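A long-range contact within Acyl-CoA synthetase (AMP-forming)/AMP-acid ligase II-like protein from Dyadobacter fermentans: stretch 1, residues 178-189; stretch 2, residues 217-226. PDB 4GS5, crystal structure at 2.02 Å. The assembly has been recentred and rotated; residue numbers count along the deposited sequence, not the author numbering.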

# COMPACT_ATOMS: atom_id res chain seq x y z
N SER A 178 5.87 4.55 -1.33
CA SER A 178 6.21 3.74 -0.15
C SER A 178 5.38 2.47 -0.05
O SER A 178 4.21 2.45 -0.46
CB SER A 178 5.93 4.54 1.12
OG SER A 178 6.74 5.70 1.18
N TYR A 179 5.97 1.44 0.51
CA TYR A 179 5.20 0.33 1.07
C TYR A 179 5.51 0.30 2.56
O TYR A 179 6.68 0.28 2.94
CB TYR A 179 5.61 -1.00 0.43
CG TYR A 179 4.98 -2.22 1.09
CD1 TYR A 179 3.75 -2.71 0.68
CD2 TYR A 179 5.65 -2.91 2.12
CE1 TYR A 179 3.18 -3.85 1.28
CE2 TYR A 179 5.09 -4.03 2.72
CZ TYR A 179 3.87 -4.50 2.29
OH TYR A 179 3.32 -5.62 2.88
N GLY A 180 4.48 0.32 3.40
CA GLY A 180 4.69 0.30 4.83
C GLY A 180 3.38 0.14 5.57
O GLY A 180 2.33 -0.10 4.95
N MSE A 181 3.44 0.24 6.89
CA MSE A 181 2.25 0.14 7.72
C MSE A 181 2.59 0.80 9.07
O MSE A 181 3.76 1.05 9.37
CB MSE A 181 1.91 -1.32 7.92
CG MSE A 181 3.00 -2.09 8.65
SE MSE A 181 3.37 -3.87 7.90
CE MSE A 181 3.87 -3.37 6.09
N THR A 182 1.58 1.07 9.89
CA THR A 182 1.84 1.71 11.18
C THR A 182 2.78 0.84 12.03
O THR A 182 3.64 1.38 12.74
CB THR A 182 0.54 2.04 11.97
OG1 THR A 182 0.09 0.88 12.67
CG2 THR A 182 -0.55 2.51 11.03
N GLU A 183 2.61 -0.49 11.98
CA GLU A 183 3.48 -1.40 12.73
C GLU A 183 4.96 -1.32 12.35
O GLU A 183 5.83 -1.82 13.06
CB GLU A 183 2.99 -2.85 12.62
CG GLU A 183 1.97 -3.26 13.67
CD GLU A 183 1.93 -4.77 13.90
OE1 GLU A 183 2.43 -5.24 14.95
OE2 GLU A 183 1.40 -5.49 13.02
N THR A 184 5.26 -0.70 11.22
CA THR A 184 6.65 -0.50 10.82
C THR A 184 7.02 0.97 10.92
O THR A 184 8.04 1.41 10.38
CB THR A 184 6.97 -1.09 9.40
OG1 THR A 184 6.15 -0.47 8.40
CG2 THR A 184 6.73 -2.62 9.38
N VAL A 185 6.19 1.71 11.66
CA VAL A 185 6.24 3.16 11.79
C VAL A 185 5.89 3.85 10.48
O VAL A 185 4.86 4.52 10.37
CB VAL A 185 7.61 3.66 12.30
CG1 VAL A 185 7.54 5.15 12.62
CG2 VAL A 185 8.03 2.87 13.51
N SER A 186 6.77 3.66 9.49
CA SER A 186 6.59 4.22 8.16
C SER A 186 6.96 3.15 7.11
O SER A 186 6.64 1.96 7.26
CB SER A 186 7.49 5.45 7.99
OG SER A 186 7.01 6.33 6.98
N HIS A 187 7.66 3.56 6.06
CA HIS A 187 7.94 2.64 4.96
C HIS A 187 9.02 1.60 5.30
O HIS A 187 9.90 1.84 6.14
CB HIS A 187 8.27 3.45 3.69
CG HIS A 187 9.42 4.41 3.85
ND1 HIS A 187 9.73 5.37 2.91
CD2 HIS A 187 10.33 4.56 4.84
CE1 HIS A 187 10.79 6.05 3.30
NE2 HIS A 187 11.17 5.59 4.47
N VAL A 188 8.94 0.43 4.66
CA VAL A 188 10.01 -0.58 4.73
C VAL A 188 10.54 -0.89 3.33
O VAL A 188 11.51 -1.64 3.17
CB VAL A 188 9.54 -1.89 5.39
CG1 VAL A 188 9.06 -1.61 6.80
CG2 VAL A 188 8.45 -2.57 4.55
N ALA A 189 9.89 -0.31 2.32
CA ALA A 189 10.30 -0.54 0.93
C ALA A 189 9.81 0.58 0.02
O ALA A 189 8.88 1.29 0.37
CB ALA A 189 9.80 -1.90 0.42
N CYS A 217 3.36 -15.25 2.23
CA CYS A 217 3.05 -13.87 2.63
C CYS A 217 4.24 -13.18 3.31
O CYS A 217 4.93 -13.76 4.15
CB CYS A 217 1.86 -13.83 3.59
SG CYS A 217 0.25 -14.23 2.86
N LEU A 218 4.43 -11.91 2.98
CA LEU A 218 5.59 -11.16 3.44
C LEU A 218 5.60 -10.96 4.95
O LEU A 218 4.59 -10.57 5.56
CB LEU A 218 5.62 -9.79 2.77
CG LEU A 218 6.79 -8.84 3.08
CD1 LEU A 218 8.12 -9.45 2.62
CD2 LEU A 218 6.56 -7.50 2.39
N HIS A 219 6.75 -11.23 5.56
CA HIS A 219 6.99 -10.71 6.91
C HIS A 219 8.25 -9.86 6.94
O HIS A 219 9.20 -10.09 6.18
CB HIS A 219 7.04 -11.83 7.94
CG HIS A 219 8.14 -12.82 7.71
ND1 HIS A 219 9.47 -12.51 7.89
CD2 HIS A 219 8.10 -14.11 7.29
CE1 HIS A 219 10.21 -13.56 7.60
NE2 HIS A 219 9.40 -14.55 7.24
N ILE A 220 8.26 -8.86 7.82
CA ILE A 220 9.42 -7.98 7.93
C ILE A 220 9.77 -7.72 9.39
O ILE A 220 8.92 -7.84 10.29
CB ILE A 220 9.23 -6.63 7.17
CG1 ILE A 220 8.07 -5.83 7.74
CG2 ILE A 220 9.05 -6.85 5.64
CD1 ILE A 220 6.70 -6.28 7.25
N SER A 221 11.03 -7.37 9.62
CA SER A 221 11.50 -7.02 10.95
C SER A 221 12.72 -6.12 10.82
O SER A 221 13.40 -6.14 9.79
CB SER A 221 11.83 -8.27 11.78
OG SER A 221 13.01 -8.90 11.31
N GLY A 222 12.98 -5.33 11.86
CA GLY A 222 14.09 -4.39 11.88
C GLY A 222 14.06 -3.53 13.14
O GLY A 222 13.17 -3.70 13.98
N ALA A 223 15.00 -2.60 13.28
CA ALA A 223 14.93 -1.64 14.35
C ALA A 223 13.58 -0.91 14.31
O ALA A 223 13.03 -0.59 15.37
CB ALA A 223 16.09 -0.65 14.29
N VAL A 224 13.03 -0.68 13.13
CA VAL A 224 11.73 0.01 13.08
C VAL A 224 10.59 -0.78 13.71
O VAL A 224 9.56 -0.21 14.06
CB VAL A 224 11.32 0.49 11.66
CG1 VAL A 224 12.23 1.61 11.18
CG2 VAL A 224 11.25 -0.67 10.66
N THR A 225 10.76 -2.09 13.86
CA THR A 225 9.77 -2.92 14.55
C THR A 225 10.19 -3.38 15.95
O THR A 225 9.57 -4.29 16.51
CB THR A 225 9.39 -4.17 13.72
OG1 THR A 225 10.52 -5.04 13.58
CG2 THR A 225 8.87 -3.77 12.34
N ASN A 226 11.22 -2.76 16.51
CA ASN A 226 11.77 -3.20 17.78
C ASN A 226 12.23 -4.66 17.70
O ASN A 226 12.16 -5.41 18.67
CB ASN A 226 10.75 -3.00 18.91
CG ASN A 226 10.06 -1.65 18.83
OD1 ASN A 226 10.72 -0.61 18.75
ND2 ASN A 226 8.73 -1.66 18.83

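Stretch 1 enters as a strand through Gly-180, passes a short 3-10 segment at 182-183, and doubles back so that Val-188 N donates to Tyr-179 O at 2.8 Å and Tyr-179 N donates to Ala-189 O at 2.9 Å. At Val-188 the chain turns a corner. Stretch 2 has a similar plan: a strand from Cys-217, then a 3-10 segment at 223-224. Each turn is tied by its own backbone, Thr-184 N to Met-181 O at 3.0 Å in the first and Thr-225 N to Gly-222 O at 2.9 Å in the second. The two turns come close, with Thr-184 CA 5.4 Å from Thr-225 CA, whereas Val-188 CA and Ile-220 CA stand 8.1 Å apart, leaving room for side chains between them. No hydrogen bond crosses the contact. Packing joins the stretches, burying 359 Å² in all.

Along the strand of stretch 2 the side chains alternate: Leu-218 and Ile-220 point toward stretch 1, while His-219 and Ser-221 point away. Ile-220 serves several neighbours at once. Its CG1 lies 3.8 Å from Thr-184 CG2 and 4.4 Å from Val-188 CG1, and its CD1 reaches to 4.2 Å from the SE of Met-181, a selenomethionine whose CA-to-CB bond points sideways but whose end comes nearer. A long, flexible side chain suits that position.

Leu-218 meets Tyr-179, with Leu-218 CD2 3.8 Å from both CE2 and OH of Tyr-179, oblique to the ring. The tyrosine, in the t rotamer, offers the ring carbon CE2 and the hydroxyl oxygen to the leucine; the hydroxyl is also hydrogen-bonded elsewhere in the structure.

At the turns, compact beta-branched residues fit the close approach. Val-224 gives up the most area, 72 Å², and points toward stretch 1, its CB 3.6 Å from Thr-184 O. Val-185 points back toward stretch 2 and sets its CG2 3.5 Å from Val-224 O, so on both sides a valine packs against backbone as well as side chain. The two threonines meet through methyls, Thr-184 CG2 to Thr-225 CG2 at 3.8 Å. Both adopt the p rotamer, and their hydroxyls lie near their own turns: Thr-184 OG1 is 3.0 Å from Met-181 O, and Thr-225 OG1 is 3.0 Å from Gly-222 O. Threonine suits such a place because it can keep its polar atom beside the local backbone and present a methyl to the partner. The rule to read here is local polar order within each turn and, between the turns, close packing of side-chain carbon against carbon and backbone carbonyl.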